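Long-range contact in cytolethal distending toxin protein C (Haemophilus ducreyi, PDB 1SR4), which probably binds carbohydrate as a lectin-like subunit of a tripartite bacterial genotoxin, assembled with the toxin's A and B subunits: residues S15-R23 against L42-D50. Sequence-based numbering, arbitrary orientation.
Sequences SPPPRISLR and LSTHWELID
I20 and W46 form a hydrogen-bonded antiparallel pair with their side chains on the same face of the sheet, CG1 of I20 lying 4.1 Å from CB of W46. CG1 of I20 sits between its backbone N and carbonyl carbon (chi1 67°), and from it CD1 extends to a looser contact with CD1 of L48 (4.4 Å); I146 of the neighbouring strand adds to this apolar side. Nearer the N-terminus, the ring of P18 crosses the base of L48, and P17 lies alongside I49, CG to CG2 3.6 Å. Three main-chain hydrogen bonds stitch the segments: I20 N to W46 O, W46 N to I20 O, and L48 N to P18 O (3.0 Å). Beyond them, OG of S21 donates to T44 O (2.7 Å) from above the carbonyl plane, and water 2 joins that oxygen to L22 N. On the face opposite I20 and W46, NH1 of R19 reaches ND1 of H45 (3.0 Å) in the planes of both groups, although these are turned 51° apart; NE2 of H45 is hydrogen-bonded to F150 O. Water 1 links NH2 of R19 to E47 OE2, while OE1 salt-bridges K69. Strands 19-23 and 46-50, antiparallel in their bridges though their axes cross at 106°, are neighbours in a ricin-type beta-trefoil.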
loop_
_atom_site.group_PDB
_atom_site.type_symbol
_atom_site.label_atom_id
_atom_site.label_comp_id
_atom_site.label_asym_id
_atom_site.label_seq_id
_atom_site.Cartn_x
_atom_site.Cartn_y
_atom_site.Cartn_z
ATOM N N SER C 15 -14.432 -6.479 -8.528
ATOM C CA SER C 15 -13.136 -7.162 -8.437
ATOM C C SER C 15 -13.199 -8.340 -7.473
ATOM O O SER C 15 -13.770 -8.232 -6.387
ATOM C CB SER C 15 -12.044 -6.215 -7.916
ATOM O OG SER C 15 -11.701 -5.229 -8.865
ATOM N N PRO C 16 -12.597 -9.480 -7.845
ATOM C CA PRO C 16 -12.614 -10.651 -6.954
ATOM C C PRO C 16 -11.640 -10.459 -5.775
ATOM O O PRO C 16 -10.885 -9.491 -5.734
ATOM C CB PRO C 16 -12.198 -11.794 -7.885
ATOM C CG PRO C 16 -11.243 -11.116 -8.822
ATOM C CD PRO C 16 -11.936 -9.793 -9.127
ATOM N N PRO C 17 -11.646 -11.378 -4.803
ATOM C CA PRO C 17 -10.742 -11.252 -3.650
ATOM C C PRO C 17 -9.252 -11.282 -4.036
ATOM O O PRO C 17 -8.857 -11.948 -4.995
ATOM C CB PRO C 17 -11.130 -12.446 -2.780
ATOM C CG PRO C 17 -12.599 -12.657 -3.122
ATOM C CD PRO C 17 -12.551 -12.528 -4.632
ATOM N N PRO C 18 -8.409 -10.555 -3.286
ATOM C CA PRO C 18 -6.976 -10.524 -3.570
ATOM C C PRO C 18 -6.306 -11.864 -3.255
ATOM O O PRO C 18 -6.717 -12.578 -2.332
ATOM C CB PRO C 18 -6.467 -9.400 -2.668
ATOM C CG PRO C 18 -7.387 -9.452 -1.512
ATOM C CD PRO C 18 -8.738 -9.701 -2.130
ATOM N N ARG C 19 -5.277 -12.189 -4.029
ATOM C CA ARG C 19 -4.521 -13.420 -3.866
ATOM C C ARG C 19 -3.289 -13.119 -3.000
ATOM O O ARG C 19 -2.641 -12.100 -3.197
ATOM C CB ARG C 19 -4.060 -13.922 -5.234
ATOM C CG ARG C 19 -3.470 -15.315 -5.223
ATOM C CD ARG C 19 -4.580 -16.347 -5.108
ATOM N NE ARG C 19 -5.444 -16.326 -6.288
ATOM C CZ ARG C 19 -5.163 -16.946 -7.429
ATOM N NH1 ARG C 19 -4.035 -17.645 -7.559
ATOM N NH2 ARG C 19 -6.018 -16.877 -8.445
ATOM N N ILE C 20 -2.968 -13.997 -2.052
ATOM C CA ILE C 20 -1.805 -13.786 -1.191
ATOM C C ILE C 20 -1.146 -15.114 -0.828
ATOM O O ILE C 20 -1.679 -16.198 -1.123
ATOM C CB ILE C 20 -2.211 -13.180 0.181
ATOM C CG1 ILE C 20 -3.026 -14.231 0.950
ATOM C CG2 ILE C 20 -3.035 -11.892 -0.002
ATOM C CD1 ILE C 20 -3.286 -13.917 2.423
ATOM N N SER C 21 0.025 -15.015 -0.206
ATOM C CA SER C 21 0.674 -16.174 0.370
ATOM C C SER C 21 0.827 -15.658 1.808
ATOM O O SER C 21 1.086 -14.473 2.018
ATOM C CB SER C 21 2.035 -16.494 -0.249
ATOM O OG SER C 21 1.892 -17.425 -1.320
ATOM N N LEU C 22 0.612 -16.533 2.780
ATOM C CA LEU C 22 0.705 -16.174 4.188
ATOM C C LEU C 22 1.975 -16.804 4.727
ATOM O O LEU C 22 2.095 -18.025 4.736
ATOM C CB LEU C 22 -0.521 -16.728 4.920
ATOM C CG LEU C 22 -0.724 -16.420 6.406
ATOM C CD1 LEU C 22 -0.770 -14.913 6.646
ATOM C CD2 LEU C 22 -2.044 -17.063 6.852
ATOM N N ARG C 23 2.915 -15.975 5.179
ATOM C CA ARG C 23 4.188 -16.466 5.679
ATOM C C ARG C 23 4.518 -16.045 7.111
ATOM O O ARG C 23 4.283 -14.912 7.507
ATOM C CB ARG C 23 5.346 -15.972 4.789
ATOM C CG ARG C 23 5.345 -16.450 3.345
ATOM C CD ARG C 23 6.500 -15.813 2.591
ATOM N NE ARG C 23 6.524 -16.147 1.172
ATOM C CZ ARG C 23 7.326 -17.060 0.621
ATOM N NH1 ARG C 23 8.185 -17.744 1.373
ATOM N NH2 ARG C 23 7.274 -17.285 -0.692
ATOM N N LEU C 42 0.091 -23.409 -6.450
ATOM C CA LEU C 42 -1.214 -23.029 -5.911
ATOM C C LEU C 42 -1.426 -23.537 -4.482
ATOM O O LEU C 42 -2.346 -23.096 -3.794
ATOM C CB LEU C 42 -2.361 -23.519 -6.820
ATOM C CG LEU C 42 -2.528 -22.784 -8.158
ATOM C CD1 LEU C 42 -3.756 -23.349 -8.876
ATOM C CD2 LEU C 42 -2.684 -21.265 -7.943
ATOM N N SER C 43 -0.578 -24.461 -4.036
ATOM C CA SER C 43 -0.690 -24.970 -2.682
ATOM C C SER C 43 -0.244 -23.910 -1.673
ATOM O O SER C 43 -0.446 -24.078 -0.469
ATOM C CB SER C 43 0.155 -26.234 -2.505
ATOM O OG SER C 43 1.531 -25.954 -2.665
ATOM N N THR C 44 0.367 -22.828 -2.161
ATOM C CA THR C 44 0.828 -21.753 -1.277
ATOM C C THR C 44 -0.041 -20.502 -1.385
ATOM O O THR C 44 0.221 -19.495 -0.707
ATOM C CB THR C 44 2.281 -21.323 -1.581
ATOM O OG1 THR C 44 2.340 -20.758 -2.898
ATOM C CG2 THR C 44 3.240 -22.514 -1.496
ATOM N N HIS C 45 -1.075 -20.571 -2.229
ATOM C CA HIS C 45 -1.986 -19.441 -2.448
ATOM C C HIS C 45 -3.280 -19.515 -1.646
ATOM O O HIS C 45 -3.823 -20.601 -1.415
ATOM C CB HIS C 45 -2.402 -19.338 -3.926
ATOM C CG HIS C 45 -1.296 -18.953 -4.858
ATOM N ND1 HIS C 45 -1.532 -18.314 -6.055
ATOM C CD2 HIS C 45 0.043 -19.141 -4.788
ATOM C CE1 HIS C 45 -0.385 -18.127 -6.687
ATOM N NE2 HIS C 45 0.586 -18.620 -5.941
ATOM N N TRP C 46 -3.766 -18.339 -1.257
ATOM C CA TRP C 46 -5.020 -18.174 -0.533
ATOM C C TRP C 46 -5.680 -16.915 -1.051
ATOM O O TRP C 46 -4.996 -15.979 -1.496
ATOM C CB TRP C 46 -4.798 -17.973 0.966
ATOM C CG TRP C 46 -4.059 -19.083 1.624
ATOM C CD1 TRP C 46 -2.717 -19.156 1.850
ATOM C CD2 TRP C 46 -4.626 -20.282 2.158
ATOM N NE1 TRP C 46 -2.414 -20.333 2.501
ATOM C CE2 TRP C 46 -3.571 -21.038 2.701
ATOM C CE3 TRP C 46 -5.929 -20.785 2.234
ATOM C CZ2 TRP C 46 -3.776 -22.282 3.313
ATOM C CZ3 TRP C 46 -6.135 -22.005 2.840
ATOM C CH2 TRP C 46 -5.063 -22.743 3.376
ATOM N N GLU C 47 -7.006 -16.901 -0.996
ATOM C CA GLU C 47 -7.780 -15.732 -1.371
ATOM C C GLU C 47 -8.167 -15.129 -0.031
ATOM O O GLU C 47 -8.641 -15.838 0.868
ATOM C CB GLU C 47 -9.035 -16.130 -2.148
ATOM C CG GLU C 47 -8.701 -16.821 -3.467
ATOM C CD GLU C 47 -9.929 -17.336 -4.188
ATOM O OE1 GLU C 47 -10.968 -17.551 -3.519
ATOM O OE2 GLU C 47 -9.845 -17.541 -5.417
ATOM N N LEU C 48 -7.958 -13.826 0.114
ATOM C CA LEU C 48 -8.271 -13.174 1.365
ATOM C C LEU C 48 -9.683 -12.625 1.293
ATOM O O LEU C 48 -9.949 -11.752 0.492
ATOM C CB LEU C 48 -7.271 -12.039 1.628
ATOM C CG LEU C 48 -7.406 -11.314 2.974
ATOM C CD1 LEU C 48 -7.005 -12.274 4.101
ATOM C CD2 LEU C 48 -6.500 -10.064 3.003
ATOM N N ILE C 49 -10.591 -13.133 2.123
ATOM C CA ILE C 49 -11.960 -12.633 2.094
ATOM C C ILE C 49 -12.386 -12.148 3.479
ATOM O O ILE C 49 -12.026 -12.744 4.490
ATOM C CB ILE C 49 -12.945 -13.718 1.575
ATOM C CG1 ILE C 49 -12.968 -14.913 2.519
ATOM C CG2 ILE C 49 -12.522 -14.201 0.184
ATOM C CD1 ILE C 49 -14.005 -14.778 3.610
ATOM N N ASP C 50 -13.140 -11.057 3.532
ATOM C CA ASP C 50 -13.569 -10.522 4.820
ATOM C C ASP C 50 -14.806 -11.228 5.339
ATOM O O ASP C 50 -15.742 -11.465 4.586
ATOM C CB ASP C 50 -13.867 -9.023 4.714
ATOM C CG ASP C 50 -12.630 -8.207 4.395
ATOM O OD1 ASP C 50 -11.529 -8.794 4.351
ATOM O OD2 ASP C 50 -12.752 -6.985 4.191
HETATM O O HOH W 1 -8.548 -15.702 -6.862
HETATM O O HOH W 2 0.769 -19.105 1.916
#